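Local coordinates for pyruvate kinase (Pseudomonas aeruginosa, PDB 6QXL) that catalyses the last step of glycolysis, passing the phosphoryl group of phosphoenolpyruvate to ADP to give pyruvate and ATP, as a homotetramer, at the interface of chains A and B. Residues are numbered along the deposited sequence; one frame, centred on the assembly and turned at random. Chains: chain A/B, Pyruvate kinase.

Contact 1: the interface of chains A and B. Residues chain A 350-353, 356, 365-366; chain B 350, 352, 369, 373.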
# COMPACT_ATOMS: atom_id res chain seq x y z
N HIS A 350 -5.26 -11.23 3.80
CA HIS A 350 -6.20 -12.21 3.27
C HIS A 350 -5.88 -12.74 1.88
O HIS A 350 -6.77 -13.10 1.10
CB HIS A 350 -7.66 -11.76 3.37
CG HIS A 350 -8.12 -11.56 4.78
ND1 HIS A 350 -8.56 -12.57 5.62
CD2 HIS A 350 -8.13 -10.43 5.52
CE1 HIS A 350 -8.83 -12.06 6.79
NE2 HIS A 350 -8.61 -10.76 6.77
N ARG A 351 -4.57 -12.79 1.57
CA ARG A 351 -4.07 -13.28 0.30
C ARG A 351 -4.71 -12.60 -0.92
O ARG A 351 -4.92 -13.23 -1.96
CB ARG A 351 -4.22 -14.81 0.25
CG ARG A 351 -3.45 -15.50 1.38
CD ARG A 351 -3.59 -17.01 1.32
NE ARG A 351 -2.60 -17.69 2.18
CZ ARG A 351 -2.49 -19.01 2.31
NH1 ARG A 351 -3.32 -19.83 1.65
NH2 ARG A 351 -1.55 -19.53 3.09
N LEU A 352 -5.00 -11.29 -0.77
CA LEU A 352 -5.56 -10.49 -1.87
C LEU A 352 -4.68 -10.55 -3.10
O LEU A 352 -3.44 -10.53 -3.01
CB LEU A 352 -5.76 -9.03 -1.47
CG LEU A 352 -7.21 -8.57 -1.28
CD1 LEU A 352 -7.99 -9.35 -0.23
CD2 LEU A 352 -7.19 -7.10 -0.87
N GLY A 353 -5.33 -10.65 -4.26
CA GLY A 353 -4.64 -10.76 -5.54
C GLY A 353 -4.17 -12.15 -5.91
O GLY A 353 -3.76 -12.34 -7.04
N PHE A 356 -6.56 -19.09 -5.82
CA PHE A 356 -6.84 -20.28 -5.01
C PHE A 356 -6.92 -21.51 -5.91
O PHE A 356 -7.24 -21.42 -7.10
CB PHE A 356 -8.13 -20.11 -4.20
CG PHE A 356 -8.15 -18.89 -3.31
CD1 PHE A 356 -6.97 -18.11 -3.07
CD2 PHE A 356 -9.35 -18.53 -2.67
CE1 PHE A 356 -7.01 -17.00 -2.24
CE2 PHE A 356 -9.37 -17.41 -1.83
CZ PHE A 356 -8.21 -16.65 -1.60
N LEU A 365 -10.51 -19.88 3.54
CA LEU A 365 -10.09 -18.49 3.38
C LEU A 365 -11.27 -17.54 3.51
O LEU A 365 -11.15 -16.50 4.16
CB LEU A 365 -9.37 -18.29 2.07
CG LEU A 365 -8.07 -19.10 2.03
CD1 LEU A 365 -7.36 -19.02 0.71
CD2 LEU A 365 -7.11 -18.67 3.16
N ALA A 366 -12.41 -17.92 2.95
CA ALA A 366 -13.59 -17.07 3.00
C ALA A 366 -14.09 -16.89 4.43
O ALA A 366 -14.61 -15.83 4.77
CB ALA A 366 -14.68 -17.65 2.12
N HIS B 350 -11.82 -5.33 -1.56
CA HIS B 350 -12.74 -6.13 -0.75
C HIS B 350 -13.03 -5.60 0.66
O HIS B 350 -13.26 -6.35 1.61
CB HIS B 350 -12.35 -7.61 -0.71
CG HIS B 350 -12.45 -8.28 -2.04
ND1 HIS B 350 -11.36 -8.48 -2.84
CD2 HIS B 350 -13.51 -8.80 -2.71
CE1 HIS B 350 -11.74 -9.08 -3.97
NE2 HIS B 350 -13.04 -9.27 -3.90
N LEU B 352 -11.16 -4.38 2.88
CA LEU B 352 -10.20 -4.75 3.91
C LEU B 352 -10.08 -3.68 5.01
O LEU B 352 -10.10 -2.47 4.72
CB LEU B 352 -8.80 -4.98 3.32
CG LEU B 352 -8.29 -6.42 3.29
CD1 LEU B 352 -9.23 -7.41 2.56
CD2 LEU B 352 -6.92 -6.42 2.63
N TYR B 369 -15.44 -11.90 -2.47
CA TYR B 369 -14.07 -12.30 -2.16
C TYR B 369 -13.74 -13.67 -2.75
O TYR B 369 -12.73 -13.83 -3.43
CB TYR B 369 -13.85 -12.31 -0.66
CG TYR B 369 -12.53 -12.90 -0.22
CD1 TYR B 369 -11.36 -12.15 -0.23
CD2 TYR B 369 -12.47 -14.22 0.25
CE1 TYR B 369 -10.18 -12.68 0.22
CE2 TYR B 369 -11.28 -14.76 0.69
CZ TYR B 369 -10.14 -13.99 0.69
OH TYR B 369 -8.96 -14.54 1.14
N HIS B 373 -11.16 -14.63 -6.25
CA HIS B 373 -9.90 -15.34 -6.05
C HIS B 373 -9.86 -16.78 -6.53
O HIS B 373 -8.78 -17.27 -6.79
CB HIS B 373 -9.48 -15.25 -4.60
CG HIS B 373 -9.16 -13.85 -4.17
ND1 HIS B 373 -10.11 -12.98 -3.69
CD2 HIS B 373 -7.99 -13.16 -4.17
CE1 HIS B 373 -9.54 -11.83 -3.40
NE2 HIS B 373 -8.26 -11.91 -3.68
O HOH W 1 -8.74 -14.98 3.94
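B:Tyr369 swings its ring anti to its own backbone N (chi1 171°), across to chain A, while B:His373, one turn further along helix 359-373, has CG beside the backbone N (chi1 -65°) and runs its imidazole back past the tyrosine toward the loop of A:Leu352 and A:Gly353. This is a subunit interface of the pyruvate kinase homotetramer, two-fold symmetric, formed by that helix and the loop preceding its counterpart.

The phenol OH of B:Tyr369 donates to the backbone O of A:His350 at 2.6 Å; the acceptor lies at the edge of the tyrosine ring, in its plane. B:Tyr369 OH also meets water 1 at 2.8 Å, and that water also contacts ND1 of A:His350, in the plane of its imidazole, and the backbone O of A:Leu365. Direct and water-mediated bonds thus tie the tyrosine tip to both the loop and the helix of chain A.

Both imidazole nitrogens of B:His373 are used, which fixes the turn of the ring. B:His373 ND1 donates to the backbone O of B:Tyr369 at 2.8 Å, in the ring plane and nearly straight (171° at H). B:His373 NE2 accepts the N-H of A:Gly353 N at 3.2 Å in a more bent bond. This pairing would favour a neutral histidine with its proton on ND1.

The CB of B:His373 sits over the centre of the A:Phe356 ring, 3.6 Å from its centroid, in a CH-pi contact; CD1 of A:Leu365 covers the opposite face, so the phenyl is clamped between the two chains. The same two residues are joined through their backbones, A:Phe356 N donating to B:His373 O at 3.0 Å. B:Tyr369 crosses this phenyl at about a right angle, its OH 3.5 Å from A:Phe356 CZ. Beyond the tyrosine, A:Leu352 and B:Leu352 meet tip to tip, their CD2 methyls 3.6 Å apart, while CD1 of A:Leu352 also reaches CE1 of B:Tyr369.

Contact 2: the interface of chains A and B. Residues chain A 356-359, 362; chain B 370, 373-375.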
# COMPACT_ATOMS: atom_id res chain seq x y z
N PHE A 356 -6.56 -19.09 -5.82
CA PHE A 356 -6.84 -20.28 -5.01
C PHE A 356 -6.92 -21.51 -5.91
O PHE A 356 -7.24 -21.42 -7.10
CB PHE A 356 -8.13 -20.11 -4.20
CG PHE A 356 -8.15 -18.89 -3.31
CD1 PHE A 356 -6.97 -18.11 -3.07
CD2 PHE A 356 -9.35 -18.53 -2.67
CE1 PHE A 356 -7.01 -17.00 -2.24
CE2 PHE A 356 -9.37 -17.41 -1.83
CZ PHE A 356 -8.21 -16.65 -1.60
N ASP A 357 -6.60 -22.65 -5.33
CA ASP A 357 -6.50 -23.90 -6.09
C ASP A 357 -7.75 -24.78 -5.90
O ASP A 357 -8.23 -25.35 -6.85
CB ASP A 357 -5.27 -24.67 -5.67
CG ASP A 357 -4.00 -24.02 -6.11
OD1 ASP A 357 -3.95 -23.92 -7.33
OD2 ASP A 357 -2.96 -23.94 -5.35
N ARG A 358 -8.23 -24.88 -4.66
CA ARG A 358 -9.23 -25.84 -4.33
C ARG A 358 -10.45 -25.17 -3.76
O ARG A 358 -10.41 -24.02 -3.39
CB ARG A 358 -8.69 -26.80 -3.25
CG ARG A 358 -7.40 -27.51 -3.62
CD ARG A 358 -6.70 -28.03 -2.40
NE ARG A 358 -7.44 -28.93 -1.59
CZ ARG A 358 -7.85 -30.19 -1.79
NH1 ARG A 358 -8.55 -30.82 -0.85
NH2 ARG A 358 -7.60 -30.77 -2.96
N CYS A 359 -11.51 -25.95 -3.67
CA CYS A 359 -12.76 -25.49 -3.14
C CYS A 359 -12.74 -25.40 -1.61
O CYS A 359 -13.26 -24.43 -1.03
CB CYS A 359 -13.90 -26.42 -3.61
SG CYS A 359 -15.49 -26.23 -2.75
N SER A 362 -10.90 -22.56 -0.47
CA SER A 362 -11.69 -21.34 -0.62
C SER A 362 -12.64 -21.05 0.52
O SER A 362 -12.77 -19.89 0.93
CB SER A 362 -12.47 -21.35 -1.94
OG SER A 362 -11.57 -21.14 -3.01
N THR B 370 -14.59 -14.64 -2.50
CA THR B 370 -14.31 -15.98 -2.98
C THR B 370 -14.25 -16.04 -4.50
O THR B 370 -13.32 -16.61 -5.07
CB THR B 370 -15.35 -16.97 -2.45
OG1 THR B 370 -15.33 -16.93 -1.02
CG2 THR B 370 -15.03 -18.38 -2.91
N HIS B 373 -11.16 -14.63 -6.25
CA HIS B 373 -9.90 -15.34 -6.05
C HIS B 373 -9.86 -16.78 -6.53
O HIS B 373 -8.78 -17.27 -6.79
CB HIS B 373 -9.48 -15.25 -4.60
CG HIS B 373 -9.16 -13.85 -4.17
ND1 HIS B 373 -10.11 -12.98 -3.69
CD2 HIS B 373 -7.99 -13.16 -4.17
CE1 HIS B 373 -9.54 -11.83 -3.40
NE2 HIS B 373 -8.26 -11.91 -3.68
N PHE B 374 -11.00 -17.45 -6.63
CA PHE B 374 -11.06 -18.81 -7.16
C PHE B 374 -11.60 -18.70 -8.59
O PHE B 374 -12.80 -18.66 -8.79
CB PHE B 374 -11.91 -19.71 -6.23
CG PHE B 374 -11.97 -21.20 -6.61
CD1 PHE B 374 -10.89 -21.88 -7.20
CD2 PHE B 374 -13.12 -21.95 -6.33
CE1 PHE B 374 -10.98 -23.23 -7.52
CE2 PHE B 374 -13.19 -23.31 -6.62
CZ PHE B 374 -12.12 -23.94 -7.21
N PRO B 375 -10.71 -18.64 -9.59
CA PRO B 375 -11.16 -18.33 -10.96
C PRO B 375 -11.99 -19.45 -11.62
O PRO B 375 -12.67 -19.19 -12.62
CB PRO B 375 -9.86 -18.16 -11.70
CG PRO B 375 -8.95 -19.17 -11.05
CD PRO B 375 -9.31 -19.13 -9.59
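The backbone O of A:Arg358 is met from both chains: the hydroxyl of A:Ser362 donates to it, with OG and A:Arg358 O 3.1 Å apart, and the phenyl of B:Phe374 lies beneath it. A:Arg358 O stands above the centre of one face of the B:Phe374 ring, 4.1 Å from its plane. The site is part of the subunit interface of the pyruvate kinase tetramer, where the end of helix 359-373 in chain B, already held by the backbone bond of B:His373 to A:Phe356, meets the loop that leads into the same helix of chain A.

Immediately after that helix, B:Phe374 turns its CG anti to its backbone N (chi1 -176°), which lays the phenyl along the chain A loop and against the start of the A helix. Much of what it meets is backbone. On the rim, CE1 of B:Phe374 comes 3.5 Å from A:Asp357 O and its CD1 lies 3.7 Å from A:Phe356 O, while CZ packs by the peptide joining A:Arg358 to A:Cys359. The side chains of A:Asp357 and A:Arg358 point away from the ring, leaving their main chain as the packing surface.

With OG beside the serine's own backbone N (chi1 -74°), the hydroxyl of A:Ser362 both reaches back to the loop entering its helix and touches the root of the phenylalanine side chain, A:Ser362 OG lying 3.5 Å from B:Phe374 CB. A:Ser362 therefore links the helix start to the surface on which the phenyl rests. One turn earlier in the B helix, the methyl CG2 of B:Thr370 packs against A:Ser362 CB at 4.0 Å.

Contact 1 and contact 2 lie about 9 Å apart, measured between the centres of their C-alpha atoms, and share A:Phe356 and B:His373. Both pair the chain A loop before helix 359-373, and part of that helix, with the later turns of the chain B helix; contact 1 also brings the two loops together, and contact 2 continues to B:Phe374 and B:Pro375. Contact 1 combines direct and water-mediated hydrogen bonds with aromatic packing; contact 2 adds the phenyl of B:Phe374 against chain A backbone. Two-fold symmetry repeats both, so loop and helix of each subunit serve on both sides of this interface within the homotetramer.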